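Local coordinates for protein transcriptional regulator, TetR family (Marinobacter aquaeolei, PDB 3NNR) that probably binds DNA through an N-terminal helix-turn-helix domain and acts as a transcriptional regulator, with a largely helical body attached to that domain, at residues K9-S14 against Y54-E59; E16-K21 against R47-I52; T27-A32 against I37-L42. All coordinates share one frame; numbering follows the deposited sequence.

Interaction 1 (K9-S14 against Y54-E59); sequences KILLSS and YEIFQE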
ATOM      1  N   LYS A   9      28.919   3.211  10.586  1.00 61.74           N
ATOM      2  CA  LYS A   9      28.545   4.590  10.330  1.00 62.55           C
ATOM      3  C   LYS A   9      27.960   4.688   8.926  1.00 63.15           C
ATOM      4  O   LYS A   9      26.884   5.297   8.744  1.00 62.85           O
ATOM      5  CB  LYS A   9      29.720   5.575  10.438  1.00 64.87           C
ATOM      6  CG  LYS A   9      30.236   5.899  11.834  1.00 71.28           C
ATOM      7  CD  LYS A   9      31.382   6.952  11.745  1.00 84.13           C
ATOM      8  CE  LYS A   9      31.957   7.318  13.124  1.00 93.41           C
ATOM      9  NZ  LYS A   9      33.198   8.165  13.035  1.00 97.74           N
ATOM     10  N   ILE A  10      28.640   4.072   7.949  1.00 60.46           N
ATOM     11  CA  ILE A  10      28.169   4.103   6.574  1.00 58.04           C
ATOM     12  C   ILE A  10      26.732   3.578   6.472  1.00 55.58           C
ATOM     13  O   ILE A  10      25.927   4.197   5.783  1.00 53.32           O
ATOM     14  CB  ILE A  10      29.088   3.335   5.567  1.00 58.74           C
ATOM     15  CG1 ILE A  10      30.471   3.984   5.452  1.00 61.74           C
ATOM     16  CG2 ILE A  10      28.445   3.329   4.151  1.00 49.80           C
ATOM     17  CD1 ILE A  10      31.516   3.052   4.907  1.00 51.62           C
ATOM     18  N   LEU A  11      26.430   2.452   7.129  1.00 55.48           N
ATOM     19  CA  LEU A  11      25.069   1.878   7.104  1.00 54.10           C
ATOM     20  C   LEU A  11      24.089   2.801   7.848  1.00 54.54           C
ATOM     21  O   LEU A  11      23.011   3.051   7.363  1.00 55.53           O
ATOM     22  CB  LEU A  11      25.035   0.472   7.718  1.00 55.01           C
ATOM     23  CG  LEU A  11      25.680  -0.713   6.977  1.00 59.17           C
ATOM     24  CD1 LEU A  11      25.914  -1.898   7.931  1.00 53.04           C
ATOM     25  CD2 LEU A  11      24.812  -1.134   5.783  1.00 51.96           C
ATOM     26  N   LEU A  12      24.497   3.339   8.991  1.00 57.08           N
ATOM     27  CA  LEU A  12      23.633   4.220   9.801  1.00 60.08           C
ATOM     28  C   LEU A  12      23.302   5.533   9.050  1.00 58.08           C
ATOM     29  O   LEU A  12      22.122   5.950   8.972  1.00 60.06           O
ATOM     30  CB  LEU A  12      24.291   4.535  11.158  1.00 63.42           C
ATOM     31  CG  LEU A  12      23.387   4.738  12.386  1.00 76.68           C
ATOM     32  CD1 LEU A  12      24.186   5.498  13.466  1.00 79.34           C
ATOM     33  CD2 LEU A  12      22.035   5.447  12.113  1.00 84.32           C
ATOM     34  N   SER A  13      24.335   6.166   8.509  1.00 53.23           N
ATOM     35  CA  SER A  13      24.185   7.403   7.758  1.00 54.93           C
ATOM     36  C   SER A  13      23.436   7.227   6.440  1.00 52.51           C
ATOM     37  O   SER A  13      22.651   8.095   6.066  1.00 52.13           O
ATOM     38  CB  SER A  13      25.530   8.070   7.497  1.00 56.64           C
ATOM     39  OG  SER A  13      26.044   8.614   8.689  1.00 64.76           O
ATOM     40  N   SER A  14      23.682   6.131   5.735  1.00 52.72           N
ATOM     41  CA  SER A  14      22.953   5.858   4.490  1.00 51.22           C
ATOM     42  C   SER A  14      21.467   5.743   4.772  1.00 53.92           C
ATOM     43  O   SER A  14      20.658   6.354   4.056  1.00 59.07           O
ATOM     44  CB  SER A  14      23.443   4.607   3.824  1.00 50.81           C
ATOM     45  OG  SER A  14      24.760   4.806   3.421  1.00 54.36           O
ATOM     46  N   TYR A  54      21.126  -3.607   0.478  1.00 48.94           N
ATOM     47  CA  TYR A  54      20.899  -5.013   0.821  1.00 49.35           C
ATOM     48  C   TYR A  54      21.218  -5.270   2.293  1.00 52.24           C
ATOM     49  O   TYR A  54      20.432  -5.896   3.013  1.00 52.02           O
ATOM     50  CB  TYR A  54      21.731  -5.937  -0.048  1.00 49.31           C
ATOM     51  CG  TYR A  54      21.515  -7.419   0.185  1.00 42.43           C
ATOM     52  CD1 TYR A  54      20.253  -7.981   0.027  1.00 53.93           C
ATOM     53  CD2 TYR A  54      22.581  -8.288   0.437  1.00 59.80           C
ATOM     54  CE1 TYR A  54      20.024  -9.353   0.192  1.00 59.28           C
ATOM     55  CE2 TYR A  54      22.367  -9.704   0.591  1.00 56.29           C
ATOM     56  CZ  TYR A  54      21.085 -10.211   0.464  1.00 59.34           C
ATOM     57  OH  TYR A  54      20.825 -11.541   0.621  1.00 63.52           O
ATOM     58  N   GLU A  55      22.361  -4.768   2.737  1.00 55.11           N
ATOM     59  CA  GLU A  55      22.763  -4.953   4.134  1.00 56.78           C
ATOM     60  C   GLU A  55      21.844  -4.223   5.114  1.00 53.88           C
ATOM     61  O   GLU A  55      21.546  -4.756   6.170  1.00 59.49           O
ATOM     62  CB  GLU A  55      24.226  -4.596   4.350  1.00 59.09           C
ATOM     63  CG  GLU A  55      24.679  -4.981   5.810  1.00 71.66           C
ATOM     64  CD  GLU A  55      26.127  -5.333   5.950  1.00 70.80           C
ATOM     65  OE1 GLU A  55      26.758  -5.601   4.892  1.00 62.99           O
ATOM     66  OE2 GLU A  55      26.622  -5.374   7.120  1.00 73.93           O
ATOM     67  N   ILE A  56      21.373  -3.032   4.760  1.00 50.52           N
ATOM     68  CA  ILE A  56      20.379  -2.342   5.573  1.00 49.83           C
ATOM     69  C   ILE A  56      19.116  -3.222   5.682  1.00 52.01           C
ATOM     70  O   ILE A  56      18.592  -3.420   6.783  1.00 53.07           O
ATOM     71  CB  ILE A  56      19.999  -0.980   4.998  1.00 49.43           C
ATOM     72  CG1 ILE A  56      21.166   0.019   5.119  1.00 49.58           C
ATOM     73  CG2 ILE A  56      18.777  -0.444   5.710  1.00 38.30           C
ATOM     74  CD1 ILE A  56      20.931   1.391   4.359  1.00 39.93           C
ATOM     75  N   PHE A  57      18.639  -3.734   4.548  1.00 49.87           N
ATOM     76  CA  PHE A  57      17.491  -4.644   4.557  1.00 50.44           C
ATOM     77  C   PHE A  57      17.721  -5.868   5.457  1.00 53.69           C
ATOM     78  O   PHE A  57      16.831  -6.265   6.219  1.00 55.86           O
ATOM     79  CB  PHE A  57      17.121  -5.136   3.160  1.00 49.71           C
ATOM     80  CG  PHE A  57      16.179  -6.291   3.189  1.00 46.35           C
ATOM     81  CD1 PHE A  57      14.833  -6.082   3.466  1.00 53.94           C
ATOM     82  CD2 PHE A  57      16.627  -7.574   3.008  1.00 49.83           C
ATOM     83  CE1 PHE A  57      13.959  -7.138   3.544  1.00 45.47           C
ATOM     84  CE2 PHE A  57      15.755  -8.641   3.096  1.00 57.25           C
ATOM     85  CZ  PHE A  57      14.415  -8.412   3.358  1.00 48.25           C
ATOM     86  N   GLN A  58      18.901  -6.470   5.354  1.00 55.34           N
ATOM     87  CA  GLN A  58      19.238  -7.610   6.199  1.00 56.57           C
ATOM     88  C   GLN A  58      19.149  -7.302   7.693  1.00 56.50           C
ATOM     89  O   GLN A  58      18.892  -8.236   8.463  1.00 59.75           O
ATOM     90  CB  GLN A  58      20.615  -8.176   5.867  1.00 56.96           C
ATOM     91  CG  GLN A  58      20.655  -8.930   4.567  1.00 61.57           C
ATOM     92  CD  GLN A  58      22.046  -9.454   4.212  1.00 65.14           C
ATOM     93  OE1 GLN A  58      23.072  -8.776   4.391  1.00 66.75           O
ATOM     94  NE2 GLN A  58      22.076 -10.654   3.681  1.00 60.12           N
ATOM     95  N   GLU A  59      19.401  -6.043   8.093  1.00 55.34           N
ATOM     96  CA  GLU A  59      19.263  -5.630   9.503  1.00 59.46           C
ATOM     97  C   GLU A  59      17.771  -5.508   9.855  1.00 57.52           C
ATOM     98  O   GLU A  59      17.396  -5.883  10.947  1.00 62.36           O
ATOM     99  CB  GLU A  59      19.976  -4.308   9.864  1.00 61.24           C
ATOM    100  CG  GLU A  59      21.517  -4.191   9.605  1.00 71.23           C
ATOM    101  CD  GLU A  59      22.399  -5.214  10.346  1.00 93.26           C
ATOM    102  OE1 GLU A  59      22.028  -5.651  11.469  1.00101.28           O
ATOM    103  OE2 GLU A  59      23.490  -5.561   9.799  1.00 96.47           O
TER

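Interaction 2 (E16-K21 against R47-I52); sequences ELFNDK and RNKSDI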
ATOM      1  N   GLU A  16      19.776   7.148   7.202  1.00 56.00           N
ATOM      2  CA  GLU A  16      19.314   8.518   7.547  0.50 56.18           C
ATOM      3  C   GLU A  16      19.062   9.343   6.289  1.00 56.29           C
ATOM      4  O   GLU A  16      18.026  10.005   6.167  1.00 55.02           O
ATOM      5  CB  GLU A  16      20.345   9.275   8.421  0.50 57.23           C
ATOM      6  CG  GLU A  16      19.886  10.674   8.936  0.50 61.88           C
ATOM      7  CD  GLU A  16      21.036  11.586   9.362  0.50 64.91           C
ATOM      8  OE1 GLU A  16      22.078  11.088   9.844  0.50 65.54           O
ATOM      9  OE2 GLU A  16      20.883  12.817   9.212  0.50 65.72           O
ATOM     10  N   LEU A  17      20.030   9.317   5.366  1.00 55.67           N
ATOM     11  CA  LEU A  17      19.933  10.066   4.099  1.00 53.02           C
ATOM     12  C   LEU A  17      18.818   9.473   3.216  1.00 53.65           C
ATOM     13  O   LEU A  17      17.999  10.219   2.716  1.00 59.38           O
ATOM     14  CB  LEU A  17      21.279  10.115   3.379  1.00 52.53           C
ATOM     15  CG  LEU A  17      22.390  10.955   4.030  1.00 51.07           C
ATOM     16  CD1 LEU A  17      23.696  10.599   3.417  1.00 45.82           C
ATOM     17  CD2 LEU A  17      22.151  12.478   3.933  1.00 48.64           C
ATOM     18  N   PHE A  18      18.729   8.141   3.103  1.00 53.79           N
ATOM     19  CA  PHE A  18      17.653   7.519   2.338  1.00 53.53           C
ATOM     20  C   PHE A  18      16.262   7.879   2.894  1.00 54.91           C
ATOM     21  O   PHE A  18      15.417   8.245   2.126  1.00 57.08           O
ATOM     22  CB  PHE A  18      17.774   5.983   2.199  1.00 50.89           C
ATOM     23  CG  PHE A  18      19.040   5.486   1.502  1.00 51.19           C
ATOM     24  CD1 PHE A  18      19.766   6.263   0.588  1.00 54.07           C
ATOM     25  CD2 PHE A  18      19.449   4.166   1.701  1.00 55.57           C
ATOM     26  CE1 PHE A  18      20.940   5.745  -0.041  1.00 51.70           C
ATOM     27  CE2 PHE A  18      20.598   3.636   1.071  1.00 54.06           C
ATOM     28  CZ  PHE A  18      21.339   4.441   0.193  1.00 51.19           C
ATOM     29  N   ASN A  19      16.063   7.783   4.209  1.00 55.02           N
ATOM     30  CA  ASN A  19      14.792   8.102   4.868  1.00 51.65           C
ATOM     31  C   ASN A  19      14.403   9.576   4.718  1.00 54.17           C
ATOM     32  O   ASN A  19      13.231   9.891   4.447  1.00 55.14           O
ATOM     33  CB  ASN A  19      14.842   7.799   6.387  1.00 51.20           C
ATOM     34  CG  ASN A  19      14.770   6.303   6.753  1.00 48.89           C
ATOM     35  OD1 ASN A  19      14.448   5.422   5.954  1.00 51.77           O
ATOM     36  ND2 ASN A  19      15.019   6.034   8.023  1.00 37.18           N
ATOM     37  N   ASP A  20      15.386  10.457   4.848  1.00 57.59           N
ATOM     38  CA  ASP A  20      15.171  11.891   4.824  1.00 61.23           C
ATOM     39  C   ASP A  20      15.036  12.455   3.400  1.00 63.36           C
ATOM     40  O   ASP A  20      14.120  13.236   3.148  1.00 63.78           O
ATOM     41  CB  ASP A  20      16.303  12.610   5.584  1.00 62.93           C
ATOM     42  CG  ASP A  20      16.018  14.099   5.814  1.00 76.30           C
ATOM     43  OD1 ASP A  20      14.970  14.416   6.439  1.00 84.31           O
ATOM     44  OD2 ASP A  20      16.858  14.948   5.406  1.00 80.57           O
ATOM     45  N   LYS A  21      15.956  12.104   2.496  1.00 64.06           N
ATOM     46  CA  LYS A  21      15.955  12.642   1.105  1.00 64.68           C
ATOM     47  C   LYS A  21      15.378  11.703   0.022  1.00 61.67           C
ATOM     48  O   LYS A  21      15.071  12.161  -1.063  1.00 63.41           O
ATOM     49  CB  LYS A  21      17.382  13.031   0.675  1.00 65.40           C
ATOM     50  CG  LYS A  21      18.164  14.001   1.564  1.00 65.95           C
ATOM     51  CD  LYS A  21      17.621  15.377   1.574  1.00 78.44           C
ATOM     52  CE  LYS A  21      18.565  16.326   2.337  1.00 87.40           C
ATOM     53  NZ  LYS A  21      17.929  17.661   2.638  1.00 80.74           N
ATOM     54  N   ARG A  47      31.052  -1.809  -2.632  1.00 62.84           N
ATOM     55  CA  ARG A  47      31.259  -1.649  -4.092  1.00 64.46           C
ATOM     56  C   ARG A  47      30.236  -0.761  -4.792  1.00 63.01           C
ATOM     57  O   ARG A  47      30.556  -0.162  -5.803  1.00 65.63           O
ATOM     58  CB  ARG A  47      31.329  -3.024  -4.800  1.00 67.05           C
ATOM     59  N   ASN A  48      29.017  -0.658  -4.262  1.00 64.46           N
ATOM     60  CA  ASN A  48      27.950   0.192  -4.872  1.00 62.78           C
ATOM     61  C   ASN A  48      26.783   0.397  -3.915  1.00 59.44           C
ATOM     62  O   ASN A  48      26.702  -0.301  -2.914  1.00 57.19           O
ATOM     63  CB  ASN A  48      27.441  -0.431  -6.192  1.00 62.41           C
ATOM     64  CG  ASN A  48      26.969  -1.896  -6.017  1.00 70.95           C
ATOM     65  OD1 ASN A  48      26.094  -2.205  -5.192  1.00 68.69           O
ATOM     66  ND2 ASN A  48      27.558  -2.794  -6.796  1.00 71.27           N
ATOM     67  N   LYS A  49      25.864   1.303  -4.268  1.00 59.43           N
ATOM     68  CA  LYS A  49      24.678   1.618  -3.441  1.00 57.73           C
ATOM     69  C   LYS A  49      23.787   0.397  -3.170  1.00 56.47           C
ATOM     70  O   LYS A  49      23.257   0.276  -2.091  1.00 58.86           O
ATOM     71  CB  LYS A  49      23.873   2.782  -4.059  1.00 57.75           C
ATOM     72  CG  LYS A  49      22.734   3.308  -3.197  1.00 65.90           C
ATOM     73  CD  LYS A  49      22.098   4.651  -3.699  1.00 65.74           C
ATOM     74  CE  LYS A  49      21.357   4.514  -5.017  1.00 74.29           C
ATOM     75  NZ  LYS A  49      20.372   5.627  -5.294  1.00 64.77           N
ATOM     76  N   SER A  50      23.643  -0.518  -4.119  1.00 58.32           N
ATOM     77  CA  SER A  50      22.803  -1.732  -3.909  1.00 59.86           C
ATOM     78  C   SER A  50      23.276  -2.607  -2.764  1.00 58.09           C
ATOM     79  O   SER A  50      22.463  -3.265  -2.109  1.00 57.65           O
ATOM     80  CB  SER A  50      22.750  -2.615  -5.163  1.00 62.00           C
ATOM     81  OG  SER A  50      22.160  -1.916  -6.234  1.00 70.53           O
ATOM     82  N   ASP A  51      24.592  -2.649  -2.567  1.00 57.34           N
ATOM     83  CA  ASP A  51      25.194  -3.433  -1.493  1.00 56.32           C
ATOM     84  C   ASP A  51      24.901  -2.794  -0.157  1.00 54.22           C
ATOM     85  O   ASP A  51      24.675  -3.512   0.797  1.00 49.99           O
ATOM     86  CB  ASP A  51      26.684  -3.647  -1.707  1.00 57.91           C
ATOM     87  CG  ASP A  51      26.991  -4.620  -2.850  1.00 62.31           C
ATOM     88  OD1 ASP A  51      26.074  -5.268  -3.404  1.00 61.78           O
ATOM     89  OD2 ASP A  51      28.194  -4.779  -3.164  1.00 73.47           O
ATOM     90  N   ILE A  52      24.842  -1.460  -0.119  1.00 54.54           N
ATOM     91  CA  ILE A  52      24.476  -0.736   1.100  1.00 53.37           C
ATOM     92  C   ILE A  52      23.043  -1.100   1.432  1.00 54.31           C
ATOM     93  O   ILE A  52      22.762  -1.580   2.530  1.00 56.23           O
ATOM     94  CB  ILE A  52      24.638   0.814   0.996  1.00 49.61           C
ATOM     95  CG1 ILE A  52      26.128   1.176   0.791  1.00 53.38           C
ATOM     96  CG2 ILE A  52      24.180   1.492   2.279  1.00 43.05           C
ATOM     97  CD1 ILE A  52      26.416   2.706   0.587  1.00 47.57           C
TER

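Interaction 3 (T27-A32 against I37-L42); sequences TTNHIA and ISPGNL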
ATOM      1  N   THR A  27      23.332   9.271  -3.670  1.00 59.05           N
ATOM      2  CA  THR A  27      24.418   8.517  -4.328  1.00 60.01           C
ATOM      3  C   THR A  27      25.516   8.204  -3.310  1.00 57.49           C
ATOM      4  O   THR A  27      25.580   8.789  -2.214  1.00 56.54           O
ATOM      5  CB  THR A  27      25.064   9.355  -5.474  1.00 63.11           C
ATOM      6  OG1 THR A  27      25.721  10.515  -4.933  1.00 64.18           O
ATOM      7  CG2 THR A  27      23.982   9.814  -6.469  1.00 55.98           C
ATOM      8  N   THR A  28      26.395   7.292  -3.685  1.00 56.98           N
ATOM      9  CA  THR A  28      27.525   6.957  -2.840  1.00 55.05           C
ATOM     10  C   THR A  28      28.406   8.190  -2.551  1.00 58.81           C
ATOM     11  O   THR A  28      28.892   8.327  -1.426  1.00 59.77           O
ATOM     12  CB  THR A  28      28.325   5.776  -3.399  1.00 54.60           C
ATOM     13  OG1 THR A  28      28.540   5.971  -4.786  1.00 54.02           O
ATOM     14  CG2 THR A  28      27.575   4.454  -3.196  1.00 49.18           C
ATOM     15  N   ASN A  29      28.555   9.104  -3.520  1.00 62.86           N
ATOM     16  CA  ASN A  29      29.326  10.338  -3.304  1.00 65.98           C
ATOM     17  C   ASN A  29      28.725  11.217  -2.223  1.00 67.68           C
ATOM     18  O   ASN A  29      29.475  11.790  -1.438  1.00 72.72           O
ATOM     19  CB  ASN A  29      29.550  11.117  -4.605  1.00 67.74           C
ATOM     20  CG  ASN A  29      30.528  10.414  -5.554  1.00 75.74           C
ATOM     21  OD1 ASN A  29      31.509   9.761  -5.139  1.00 78.01           O
ATOM     22  ND2 ASN A  29      30.271  10.554  -6.832  1.00 82.59           N
ATOM     23  N   HIS A  30      27.391  11.292  -2.164  1.00 67.37           N
ATOM     24  CA  HIS A  30      26.701  12.048  -1.107  1.00 68.08           C
ATOM     25  C   HIS A  30      27.006  11.423   0.247  1.00 63.97           C
ATOM     26  O   HIS A  30      27.302  12.147   1.204  1.00 64.21           O
ATOM     27  CB  HIS A  30      25.164  12.068  -1.248  1.00 68.92           C
ATOM     28  CG  HIS A  30      24.640  12.845  -2.417  1.00 75.74           C
ATOM     29  ND1 HIS A  30      24.218  12.246  -3.582  1.00 81.68           N
ATOM     30  CD2 HIS A  30      24.394  14.168  -2.573  1.00 89.77           C
ATOM     31  CE1 HIS A  30      23.773  13.164  -4.419  1.00 79.52           C
ATOM     32  NE2 HIS A  30      23.873  14.341  -3.832  1.00 81.35           N
ATOM     33  N   ILE A  31      26.958  10.088   0.308  1.00 58.43           N
ATOM     34  CA  ILE A  31      27.162   9.373   1.559  1.00 56.11           C
ATOM     35  C   ILE A  31      28.626   9.598   2.040  1.00 57.51           C
ATOM     36  O   ILE A  31      28.857   9.944   3.182  1.00 59.19           O
ATOM     37  CB  ILE A  31      26.778   7.887   1.431  1.00 54.19           C
ATOM     38  CG1 ILE A  31      25.299   7.714   1.042  1.00 53.44           C
ATOM     39  CG2 ILE A  31      27.027   7.162   2.773  1.00 53.15           C
ATOM     40  CD1 ILE A  31      25.019   6.338   0.405  1.00 48.76           C
ATOM     41  N   ALA A  32      29.594   9.465   1.140  1.00 58.80           N
ATOM     42  CA  ALA A  32      30.997   9.751   1.466  1.00 60.24           C
ATOM     43  C   ALA A  32      31.159  11.194   1.965  1.00 62.24           C
ATOM     44  O   ALA A  32      31.812  11.417   2.982  1.00 63.30           O
ATOM     45  CB  ALA A  32      31.910   9.496   0.260  1.00 58.61           C
ATOM     46  N   ILE A  37      34.535  10.959   4.515  1.00 65.05           N
ATOM     47  CA  ILE A  37      35.426   9.878   4.118  1.00 64.52           C
ATOM     48  C   ILE A  37      35.528   9.964   2.605  1.00 63.57           C
ATOM     49  O   ILE A  37      34.585  10.372   1.961  1.00 64.79           O
ATOM     50  CB  ILE A  37      34.954   8.451   4.573  1.00 62.71           C
ATOM     51  CG1 ILE A  37      33.621   8.012   3.947  1.00 57.22           C
ATOM     52  CG2 ILE A  37      34.861   8.397   6.087  1.00 61.77           C
ATOM     53  CD1 ILE A  37      33.346   6.498   4.106  1.00 51.41           C
ATOM     54  N   SER A  38      36.667   9.595   2.036  1.00 65.19           N
ATOM     55  CA  SER A  38      36.824   9.669   0.586  1.00 64.58           C
ATOM     56  C   SER A  38      35.890   8.671  -0.126  1.00 62.12           C
ATOM     57  O   SER A  38      35.400   7.733   0.511  1.00 62.11           O
ATOM     58  CB  SER A  38      38.256   9.341   0.190  1.00 64.68           C
ATOM     59  OG  SER A  38      38.520   7.981   0.462  1.00 68.80           O
ATOM     60  N   PRO A  39      35.621   8.885  -1.432  1.00 61.60           N
ATOM     61  CA  PRO A  39      34.868   7.884  -2.208  1.00 59.96           C
ATOM     62  C   PRO A  39      35.551   6.495  -2.136  1.00 60.72           C
ATOM     63  O   PRO A  39      34.884   5.454  -1.955  1.00 62.01           O
ATOM     64  CB  PRO A  39      34.905   8.450  -3.633  1.00 59.95           C
ATOM     65  CG  PRO A  39      35.071   9.930  -3.455  1.00 64.05           C
ATOM     66  CD  PRO A  39      35.801  10.155  -2.179  1.00 61.29           C
ATOM     67  N   GLY A  40      36.873   6.494  -2.266  1.00 60.39           N
ATOM     68  CA  GLY A  40      37.648   5.269  -2.124  1.00 62.55           C
ATOM     69  C   GLY A  40      37.473   4.542  -0.797  1.00 58.76           C
ATOM     70  O   GLY A  40      37.468   3.328  -0.773  1.00 56.58           O
ATOM     71  N   ASN A  41      37.338   5.300   0.296  1.00 59.63           N
ATOM     72  CA  ASN A  41      37.134   4.731   1.636  1.00 58.05           C
ATOM     73  C   ASN A  41      35.798   4.012   1.671  1.00 56.59           C
ATOM     74  O   ASN A  41      35.735   2.913   2.180  1.00 59.33           O
ATOM     75  CB  ASN A  41      37.239   5.820   2.704  1.00 58.08           C
ATOM     76  CG  ASN A  41      37.362   5.283   4.144  1.00 59.81           C
ATOM     77  OD1 ASN A  41      37.010   4.141   4.453  1.00 65.51           O
ATOM     78  ND2 ASN A  41      37.872   6.149   5.044  1.00 59.37           N
ATOM     79  N   LEU A  42      34.760   4.630   1.109  1.00 53.73           N
ATOM     80  CA  LEU A  42      33.425   4.032   1.027  1.00 54.89           C
ATOM     81  C   LEU A  42      33.457   2.792   0.126  1.00 57.53           C
ATOM     82  O   LEU A  42      32.852   1.773   0.462  1.00 62.17           O
ATOM     83  CB  LEU A  42      32.395   5.029   0.451  1.00 52.88           C
ATOM     84  CG  LEU A  42      30.914   4.814   0.782  1.00 51.71           C
ATOM     85  CD1 LEU A  42      30.090   5.816   0.004  1.00 60.61           C
ATOM     86  CD2 LEU A  42      30.374   3.466   0.480  1.00 59.70           C
TER

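Interaction 1 (K9-S14 against Y54-E59)
The carboxylate of Glu-55 meets Leu-11 through one oxygen, OE2, which lies 3.6 Å from Leu-11 CD1, a packing contact without a hydrogen bond across the segments. The other oxygen, OE1, makes a salt bridge to Arg-7 near the start of helix 6-21, which is likely to stabilise the negative charge beside the hydrocarbon. Tyr-54, whose CB is directed away from segment 9-14, carries the second flat group: on one face of its ring Gln-58 CD sits 3.6 Å above the plane, displaced toward the rim. Arg-111 makes a cation-pi contact with the same ring, and the hydroxyl bonds to Asp-115.

Leu-11 is the residue that fills most of the contact. Its side chain crosses that of Glu-55 at about a right angle, and its branched end lets CD2 touch Glu-55 CB at 3.8 Å and Ile-56 CG1 at 3.9 Å. Glu-55 can receive it because CG stands anti to the backbone N (chi1 -173°) and the chain runs on extended, presenting methylenes before the charge. In the DNA-binding domain of TetR regulators the N-terminal helix packs in this way on the long helix that leads into the body of the subunit; here the short segments cross at -85°, with axes 10.3 Å apart. Cutting Leu-11 back to an alanine here is likely to open a gap between the helices and take away the apolar partner that packs on the methylenes of Glu-55 and on Ile-56 CG1.

One turn after Leu-11, Ser-14 CB lies 4.1 Å from Ile-56 CD1. A small residue suits this buried position, and its hydroxyl is satisfied within its own helix: Ser-14 OG donates to Ile-10 O at 2.7 Å, while Ser-14 N reaches that oxygen from the opposite face of the carbonyl plane.

Interaction 2 (E16-K21 against R47-I52)
Phe-18 and Lys-49 carry most of the apolar contact, their side chains sliding past each other in opposite directions. The far end of the ring does the touching: CZ lies 3.8 Å from Lys-49 CG, and CE1 is 4.0 Å from Lys-49 CD, an oblique approach to the ring. Ile-52 adds a looser contact, its CG2 4.3 Å from Phe-18 CE2. A large aromatic suits this place because the backbones are far apart, with 10.8 Å between the CA atoms of Phe-18 and Ile-52.

The ionic part lies at the other end of Lys-49. The chain bends at chi3 (67°), about the CG-CD bond that lies against the ring, and beyond it NZ makes a salt bridge with Glu-23 and also donates to Ile-26 O, so one long residue packs by its methylenes and binds a carboxylate and a carbonyl by its amine.

A capping bond sits at the start of helix 49-67. Asn-48, at the N-cap, accepts from Asp-51 N through OD1 at 3.1 Å, a short polar side chain that can fold back to an amide of the first turn.

Phe-18 also meets the ring of Phe-97, on helix 96-100, so the contact lies where the probable TetR-type DNA-binding domain adjoins the rest of the subunit.

Interaction 3 (T27-A32 against I37-L42)
Leu-42 has CG anti to its backbone N (chi1 -157°), which directs CD1 across to the helix containing Thr-28 and Ala-32. This one methyl lies 3.8 Å from Thr-28 CB, 4.1 Å from Ala-32 CB and 4.2 Å from Ile-31 CB. In Ile-37, CG1 is placed between the backbone N and the carbonyl carbon (chi1 63°) and approaches Ala-32 CA at 4.0 Å. The smallness of Ala-32 suits so close a meeting of turn and helix. Toward the surface, Asn-29 and Pro-39 cross at about a right angle.

A single backbone bond ties the segments together: Ile-37 N donates to Ala-32 O at 3.2 Å with a fairly straight 162° angle at the hydrogen. Each helix also begins with its own cap. Thr-27 and His-30 form a capping box, in which Thr-27 N donates to His-30 ND1 and the return bond from His-30 N to Thr-27 OG1 is weak; Ser-38 OG accepts from Asn-41 N at 2.9 Å. Pro-39, in the first turn after that cap, fits a place where the helix needs no amide donor.

Two short helices joined by a tight turn and packed through buried aliphatic residues form the predicted helix-turn-helix, in which helix 39-45 would be the recognition helix, as in other TetR regulators, and probably faces DNA.

How the interactions relate
The chain begins with helix 6-21, which supplies the first segment of both interaction 1 and interaction 2. It then runs through helix 28-35 and helix 39-45, where interaction 3 closes the shortest loop, before helix 49-67 returns to helix 6-21. Interaction 2 closes a loop around interaction 3, and interaction 1 closes a wider one around both, so the three are nested and none cross. Ile-52 joins them physically, touching Ser-14, Ile-31 and Leu-42; Ile-10 likewise meets Ile-37. Together they bind all four helices into one compact N-terminal domain, from which helix 49-67 continues toward the rest of the subunit.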